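Long-range contacts in probable arabinosyltransferase B (Mycobacterium tuberculosis H37Rv, PDB 7BVF), which polymerises arabinose into the arabinan of cell-wall arabinogalactan, as a membrane-embedded arabinosyltransferase: residues V875-A880 with L932-A937; Y863-P868 with V944-V949; D919-E924 with A1058-S1063. All coordinates share one frame; numbering follows the deposited sequence.

All three contacts fall within the EmbC C-terminal domain. Contact 1 lies at the centre, about 12 Å from contact 2 and about 12 Å from contact 3 (centre to centre), whereas contacts 2 and 3 are about 24 Å apart. Along the chain contact 1 is nested inside the loop closed by contact 2: strand 863-864 precedes 874-881, and 932-935 precedes 945-950. Contact 3 crosses both, because 919-924 falls inside those loops while 1058-1063 follows much later, beside another sheet. Arg936 reaches the carbonyl of Pro866 in contact 2, and Arg933 meets Asp919 and Leu921 in contact 3. The series thus connects three beta sheets of one domain.

Contact 1. Residues V875-A880 with L932-A937; sequences VVVTAA and LRFARA
Phe934 holds CG anti to its carbonyl carbon (chi1 -53°), while Val877 has CG1 anti to the backbone N and CG2 beside that N; with these rotamers CG2 of Val877 comes within 3.9 Å of CE1 of Phe934. The two side chains cross obliquely, and the methyl approaches the ring neither squarely over a face nor at an edge. This is a diagonal contact, since Val877 is paired with Leu932 and Phe934 with Val875. Farther along the same face the CD1 branch of Leu932 packs on CB of Ala879 at 4.0 Å.

The backbone evidence defines the pairing. Val875 and Phe934 form a hydrogen-bonded antiparallel pair: Val875 N donates to Phe934 O over 2.7 Å and Phe934 N returns a bond to Val875 O, both nearly straight. Val877 N bonds to Leu932 O at 2.9 Å, but the return bond from Leu932 N to Val877 O is bent to 115° and weak. The short strand axes run at 163° to each other, 4.6 Å apart at their closest. Here strand 932-935 is the outermost strand, within this chain, of a four-stranded antiparallel sheet in which 874-881 is flanked on its other side by 961-967. Such a sheet is consistent with the galactose-binding-like clan to which the C-terminal domain is assigned.

Val876 and Arg933, the non-hydrogen-bonded pair, project from the opposite face. They lie side by side, CG2 of Val876 4.0 Å from CB of Arg933, and Tyr1052 of strand 1046-1053 touches both. Beyond CB the arginine chain bends at chi3 and leads away, to a weak hydrogen bond from NH1 to Trp1057 O. Arg936, past the strand, turns its NH2 to the carbonyl of Pro866.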
# COMPACT_ATOMS: atom_id res chain seq x y z
N VAL A 875 -12.27 11.55 -39.36
CA VAL A 875 -12.76 10.26 -39.81
C VAL A 875 -12.60 9.28 -38.67
O VAL A 875 -11.63 9.36 -37.90
CB VAL A 875 -12.02 9.77 -41.08
CG1 VAL A 875 -12.59 8.47 -41.58
CG2 VAL A 875 -12.08 10.82 -42.17
N VAL A 876 -13.54 8.34 -38.54
CA VAL A 876 -13.62 7.49 -37.37
C VAL A 876 -13.82 6.03 -37.79
O VAL A 876 -14.55 5.75 -38.74
CB VAL A 876 -14.76 7.96 -36.44
CG1 VAL A 876 -15.23 6.84 -35.57
CG2 VAL A 876 -14.28 9.10 -35.59
N VAL A 877 -13.16 5.12 -37.08
CA VAL A 877 -13.28 3.68 -37.29
C VAL A 877 -13.47 3.03 -35.92
O VAL A 877 -12.59 3.13 -35.07
CB VAL A 877 -12.05 3.09 -37.99
CG1 VAL A 877 -12.16 1.59 -38.10
CG2 VAL A 877 -11.88 3.71 -39.36
N THR A 878 -14.60 2.37 -35.72
CA THR A 878 -14.86 1.71 -34.44
C THR A 878 -14.20 0.33 -34.45
O THR A 878 -14.51 -0.51 -35.29
CB THR A 878 -16.36 1.58 -34.20
OG1 THR A 878 -16.98 2.86 -34.39
CG2 THR A 878 -16.63 1.12 -32.79
N ALA A 879 -13.29 0.10 -33.50
CA ALA A 879 -12.49 -1.11 -33.51
C ALA A 879 -12.19 -1.56 -32.09
O ALA A 879 -12.18 -0.76 -31.16
CB ALA A 879 -11.19 -0.91 -34.27
N ALA A 880 -11.94 -2.86 -31.94
CA ALA A 880 -11.52 -3.48 -30.69
C ALA A 880 -10.24 -4.27 -30.93
O ALA A 880 -9.79 -4.44 -32.06
CB ALA A 880 -12.61 -4.39 -30.13
N LEU A 932 -11.51 4.41 -32.76
CA LEU A 932 -10.32 5.09 -33.26
C LEU A 932 -10.71 6.29 -34.13
O LEU A 932 -11.75 6.27 -34.79
CB LEU A 932 -9.49 4.14 -34.11
CG LEU A 932 -9.14 2.75 -33.56
CD1 LEU A 932 -8.43 1.96 -34.63
CD2 LEU A 932 -8.31 2.84 -32.32
N ARG A 933 -9.85 7.30 -34.17
CA ARG A 933 -10.16 8.54 -34.87
C ARG A 933 -8.95 9.07 -35.64
O ARG A 933 -7.84 9.10 -35.12
CB ARG A 933 -10.64 9.62 -33.90
CG ARG A 933 -9.81 9.74 -32.66
CD ARG A 933 -10.59 10.43 -31.57
NE ARG A 933 -11.29 9.50 -30.71
CZ ARG A 933 -11.79 9.82 -29.52
NH1 ARG A 933 -11.64 11.05 -29.05
NH2 ARG A 933 -12.42 8.91 -28.79
N PHE A 934 -9.19 9.50 -36.88
CA PHE A 934 -8.17 10.02 -37.77
C PHE A 934 -8.54 11.43 -38.19
O PHE A 934 -9.60 11.63 -38.80
CB PHE A 934 -8.00 9.13 -39.02
CG PHE A 934 -7.78 7.69 -38.71
CD1 PHE A 934 -8.84 6.82 -38.54
CD2 PHE A 934 -6.50 7.18 -38.62
CE1 PHE A 934 -8.63 5.50 -38.26
CE2 PHE A 934 -6.29 5.86 -38.34
CZ PHE A 934 -7.35 5.02 -38.16
N ALA A 935 -7.68 12.39 -37.88
CA ALA A 935 -7.97 13.79 -38.19
C ALA A 935 -7.95 14.04 -39.69
O ALA A 935 -6.99 13.66 -40.37
CB ALA A 935 -6.97 14.70 -37.49
N ARG A 936 -8.99 14.69 -40.20
CA ARG A 936 -9.08 14.96 -41.63
C ARG A 936 -8.09 16.03 -42.06
O ARG A 936 -7.65 16.05 -43.21
CB ARG A 936 -10.50 15.38 -41.99
CG ARG A 936 -10.71 15.75 -43.44
CD ARG A 936 -10.85 14.53 -44.30
NE ARG A 936 -11.15 14.87 -45.69
CZ ARG A 936 -12.38 15.03 -46.16
NH1 ARG A 936 -13.42 14.89 -45.36
NH2 ARG A 936 -12.57 15.34 -47.43
N ALA A 937 -7.71 16.94 -41.15
CA ALA A 937 -6.84 18.05 -41.51
C ALA A 937 -5.40 17.63 -41.74
O ALA A 937 -4.59 18.47 -42.13
CB ALA A 937 -6.89 19.11 -40.41

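Contact 2. Residues Y863-P868 with V944-V949; sequences YLLPKP and VAVRVV
Leu865 and Val946 cross at about a right angle, with CD2 of the leucine 4.2 Å from CG1 of the valine. The first torsion of Leu865 sets CG anti to the backbone N (chi1 -151°), and from that CG the CD2 branch meets Val946. By contrast, Leu864 and Val944 lie side by side and point the same way, CD2 of Leu864 being 4.1 Å from CG1 of Val944. Tyr863 contributes mainly its base: CB stands 4.4 Å from CG2 of Val946, and its side chain also touches Pro965 and Pro966 of strand 961-967.

Two backbone bonds set the strand register. Tyr863 N donates to Val946 O over 2.8 Å in a nearly straight bond, and Val946 N donates to Tyr863 O at 3.1 Å, less straight (152°). Leu864 and Ala945 form the adjoining non-hydrogen-bonded pair.

Strand 945-950 also pairs with 858-859 and 901-903, and Arg947 makes a salt bridge to Glu901 and a cation-pi contact with Trp862. Where Tyr863 meets Pro965 and Pro966, one sheet packs on another, as expected for the beta-sandwich of galactose-binding-like domains.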
# COMPACT_ATOMS: atom_id res chain seq x y z
N TYR A 863 -13.22 3.63 -50.03
CA TYR A 863 -14.42 4.32 -49.58
C TYR A 863 -14.33 5.78 -50.00
O TYR A 863 -13.45 6.51 -49.54
CB TYR A 863 -14.59 4.19 -48.07
CG TYR A 863 -15.09 2.84 -47.64
CD1 TYR A 863 -16.31 2.37 -48.06
CD2 TYR A 863 -14.33 2.04 -46.81
CE1 TYR A 863 -16.78 1.14 -47.68
CE2 TYR A 863 -14.79 0.80 -46.42
CZ TYR A 863 -16.01 0.36 -46.85
OH TYR A 863 -16.47 -0.87 -46.46
N LEU A 864 -15.25 6.21 -50.87
CA LEU A 864 -15.29 7.59 -51.33
C LEU A 864 -15.34 8.57 -50.17
O LEU A 864 -15.72 8.21 -49.06
CB LEU A 864 -16.50 7.81 -52.24
CG LEU A 864 -16.21 7.62 -53.73
CD1 LEU A 864 -17.50 7.63 -54.52
CD2 LEU A 864 -15.29 8.72 -54.19
N LEU A 865 -14.95 9.82 -50.43
CA LEU A 865 -14.74 10.78 -49.37
C LEU A 865 -15.42 12.09 -49.76
O LEU A 865 -15.14 12.63 -50.84
CB LEU A 865 -13.23 10.99 -49.15
CG LEU A 865 -12.73 11.39 -47.77
CD1 LEU A 865 -13.15 10.38 -46.75
CD2 LEU A 865 -11.22 11.47 -47.81
N PRO A 866 -16.31 12.61 -48.93
CA PRO A 866 -17.05 13.82 -49.30
C PRO A 866 -16.15 15.05 -49.33
O PRO A 866 -15.02 15.05 -48.85
CB PRO A 866 -18.11 13.94 -48.20
CG PRO A 866 -17.52 13.23 -47.04
CD PRO A 866 -16.73 12.10 -47.61
N LYS A 867 -16.69 16.11 -49.92
CA LYS A 867 -15.97 17.37 -50.01
C LYS A 867 -15.72 17.93 -48.61
O LYS A 867 -16.61 17.86 -47.75
CB LYS A 867 -16.76 18.38 -50.84
CG LYS A 867 -15.92 19.43 -51.55
CD LYS A 867 -15.20 18.85 -52.76
CE LYS A 867 -16.13 18.01 -53.62
NZ LYS A 867 -15.48 17.59 -54.89
N PRO A 868 -14.54 18.48 -48.34
CA PRO A 868 -14.22 18.92 -46.98
C PRO A 868 -15.07 20.10 -46.54
O PRO A 868 -15.69 20.79 -47.35
CB PRO A 868 -12.74 19.31 -47.06
CG PRO A 868 -12.52 19.62 -48.49
CD PRO A 868 -13.41 18.69 -49.26
N VAL A 944 -9.32 11.57 -52.50
CA VAL A 944 -10.54 11.03 -53.08
C VAL A 944 -11.14 9.92 -52.23
O VAL A 944 -12.35 9.88 -52.02
CB VAL A 944 -10.27 10.54 -54.52
CG1 VAL A 944 -11.56 10.12 -55.18
CG2 VAL A 944 -9.61 11.63 -55.31
N ALA A 945 -10.32 9.01 -51.72
CA ALA A 945 -10.83 7.82 -51.04
C ALA A 945 -9.91 7.45 -49.89
O ALA A 945 -8.83 8.01 -49.72
CB ALA A 945 -10.96 6.66 -52.02
N VAL A 946 -10.37 6.49 -49.09
CA VAL A 946 -9.58 5.89 -48.02
C VAL A 946 -9.91 4.40 -47.97
O VAL A 946 -10.84 3.93 -48.62
CB VAL A 946 -9.85 6.54 -46.64
CG1 VAL A 946 -9.30 7.95 -46.59
CG2 VAL A 946 -11.32 6.52 -46.34
N ARG A 947 -9.14 3.67 -47.17
CA ARG A 947 -9.39 2.25 -46.98
C ARG A 947 -8.65 1.77 -45.74
O ARG A 947 -7.61 2.32 -45.39
CB ARG A 947 -8.97 1.43 -48.20
CG ARG A 947 -7.49 1.17 -48.33
CD ARG A 947 -7.25 0.17 -49.44
NE ARG A 947 -5.84 0.00 -49.74
CZ ARG A 947 -5.38 -0.45 -50.91
NH1 ARG A 947 -6.23 -0.78 -51.87
NH2 ARG A 947 -4.08 -0.57 -51.11
N VAL A 948 -9.18 0.74 -45.10
CA VAL A 948 -8.64 0.22 -43.86
C VAL A 948 -7.64 -0.89 -44.17
O VAL A 948 -7.81 -1.65 -45.13
CB VAL A 948 -9.77 -0.29 -42.94
CG1 VAL A 948 -9.22 -0.87 -41.66
CG2 VAL A 948 -10.73 0.83 -42.63
N VAL A 949 -6.59 -0.98 -43.36
CA VAL A 949 -5.55 -2.00 -43.52
C VAL A 949 -5.24 -2.56 -42.14
O VAL A 949 -4.82 -1.82 -41.25
CB VAL A 949 -4.28 -1.42 -44.16
CG1 VAL A 949 -3.14 -2.41 -44.06
CG2 VAL A 949 -4.53 -1.05 -45.61

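Contact 3. Residues D919-E924 with A1058-S1063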
# COMPACT_ATOMS: atom_id res chain seq x y z
N ASP A 919 -5.56 7.69 -33.20
CA ASP A 919 -5.51 8.31 -31.88
C ASP A 919 -6.53 7.60 -31.01
O ASP A 919 -7.69 8.01 -30.93
CB ASP A 919 -5.81 9.81 -31.94
CG ASP A 919 -4.72 10.60 -32.62
OD1 ASP A 919 -3.53 10.32 -32.39
OD2 ASP A 919 -5.06 11.52 -33.40
N ASP A 920 -6.12 6.52 -30.36
CA ASP A 920 -7.00 5.83 -29.44
C ASP A 920 -6.70 6.22 -28.00
O ASP A 920 -5.56 6.55 -27.66
CB ASP A 920 -6.92 4.31 -29.59
CG ASP A 920 -5.51 3.77 -29.49
OD1 ASP A 920 -5.31 2.59 -29.85
OD2 ASP A 920 -4.60 4.50 -29.07
N LEU A 921 -7.73 6.20 -27.17
CA LEU A 921 -7.60 6.55 -25.77
C LEU A 921 -7.49 5.35 -24.85
O LEU A 921 -6.79 5.41 -23.84
CB LEU A 921 -8.80 7.40 -25.32
CG LEU A 921 -9.30 8.43 -26.32
CD1 LEU A 921 -10.47 9.19 -25.73
CD2 LEU A 921 -8.20 9.39 -26.72
N TYR A 922 -8.15 4.25 -25.20
CA TYR A 922 -8.15 3.04 -24.38
C TYR A 922 -7.11 2.05 -24.90
O TYR A 922 -7.41 0.92 -25.28
CB TYR A 922 -9.54 2.43 -24.35
CG TYR A 922 -10.58 3.40 -23.87
CD1 TYR A 922 -10.78 3.60 -22.51
CD2 TYR A 922 -11.34 4.14 -24.76
CE1 TYR A 922 -11.72 4.50 -22.06
CE2 TYR A 922 -12.28 5.05 -24.31
CZ TYR A 922 -12.46 5.22 -22.96
OH TYR A 922 -13.40 6.12 -22.50
N GLY A 923 -5.86 2.51 -24.92
CA GLY A 923 -4.77 1.70 -25.41
C GLY A 923 -4.35 0.61 -24.45
O GLY A 923 -3.99 -0.49 -24.88
N GLU A 924 -4.38 0.90 -23.16
CA GLU A 924 -4.04 -0.09 -22.14
C GLU A 924 -5.21 -1.01 -21.79
O GLU A 924 -5.03 -1.93 -20.99
CB GLU A 924 -3.54 0.61 -20.88
CG GLU A 924 -2.49 1.68 -21.14
CD GLU A 924 -1.11 1.09 -21.37
OE1 GLU A 924 -0.51 0.58 -20.41
OE2 GLU A 924 -0.62 1.16 -22.52
N ALA A 1058 -6.87 13.30 -29.18
CA ALA A 1058 -6.24 12.21 -28.44
C ALA A 1058 -6.36 12.37 -26.93
O ALA A 1058 -5.61 11.74 -26.19
CB ALA A 1058 -4.76 12.09 -28.83
N ARG A 1059 -7.31 13.19 -26.47
CA ARG A 1059 -7.51 13.43 -25.05
C ARG A 1059 -8.87 12.90 -24.62
O ARG A 1059 -9.86 13.04 -25.35
CB ARG A 1059 -7.39 14.91 -24.72
CG ARG A 1059 -7.22 15.20 -23.25
CD ARG A 1059 -7.03 16.68 -22.99
NE ARG A 1059 -5.69 17.15 -23.33
CZ ARG A 1059 -4.64 17.01 -22.53
NH1 ARG A 1059 -4.76 16.41 -21.36
NH2 ARG A 1059 -3.46 17.48 -22.91
N ASP A 1060 -8.92 12.31 -23.43
CA ASP A 1060 -10.14 11.75 -22.87
C ASP A 1060 -10.69 12.73 -21.84
O ASP A 1060 -10.14 12.87 -20.75
CB ASP A 1060 -9.85 10.39 -22.22
CG ASP A 1060 -11.11 9.67 -21.80
OD1 ASP A 1060 -12.20 10.05 -22.26
OD2 ASP A 1060 -11.00 8.71 -21.00
N TRP A 1061 -11.79 13.40 -22.19
CA TRP A 1061 -12.39 14.38 -21.31
C TRP A 1061 -13.35 13.78 -20.30
O TRP A 1061 -13.56 14.37 -19.24
CB TRP A 1061 -13.13 15.44 -22.13
CG TRP A 1061 -14.37 14.94 -22.79
CD1 TRP A 1061 -14.46 14.37 -24.02
CD2 TRP A 1061 -15.69 14.95 -22.26
NE1 TRP A 1061 -15.76 14.03 -24.29
CE2 TRP A 1061 -16.54 14.37 -23.22
CE3 TRP A 1061 -16.25 15.40 -21.05
CZ2 TRP A 1061 -17.90 14.23 -23.02
CZ3 TRP A 1061 -17.61 15.25 -20.86
CH2 TRP A 1061 -18.42 14.68 -21.84
N GLY A 1062 -13.93 12.63 -20.59
CA GLY A 1062 -14.90 12.02 -19.73
C GLY A 1062 -15.85 11.14 -20.54
O GLY A 1062 -15.42 10.47 -21.48
N SER A 1063 -17.13 11.18 -20.17
CA SER A 1063 -18.15 10.38 -20.84
C SER A 1063 -19.46 11.15 -20.81
O SER A 1063 -19.56 12.23 -20.23
CB SER A 1063 -18.31 9.01 -20.18
OG SER A 1063 -17.10 8.28 -20.21
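Leu921 supplies the close part of this contact, its two methyls lodged against the backbone and side chain of the opposing loop. CD2 lies 3.5 Å from the carbonyl carbon of Ala1058, and CD1 lies 3.8 Å from CB of Asp1060. The leucine CG is anti to its own carbonyl carbon (chi1 -40°), and the fork of the side chain spans the peptide between Ala1058 and Arg1059 and the base of Asp1060, whose side chain it meets at a slant.

The rest is looser. Tyr922 and Asp1060 cross at about a right angle, with the ring and carboxylate planes 68° apart; Tyr922 is buried, yet its OH, 3.8 Å from OD2 of Asp1060, makes no hydrogen bond to it. No hydrogen bond links the two segments at all, and the 268 Å² interface rests on van der Waals packing. The solvent side lies at the partly exposed Asp919 and Ala1058, where the aspartate lies against the alanine methyl from CB out to the carboxylate, nearest through CB at 4.0 Å. With most of the touching residues partly exposed, this is a surface contact.

Both segments are irregular loops tied to sheets. The 919-924 loop precedes strand 932-935, and it is fastened back to that strand by a backbone bond between Asp919 and Arg933, with Leu921 also touching the Arg933 side chain. The 1058-1063 loop connects strands 1046-1053 and 1063-1067, antiparallel neighbours in a mixed six-stranded sheet; Arg1059 and Trp1061 rest on Leu1053 of the first, and Ser1063 bonds through its backbone to Thr1015 of strand 1012-1015.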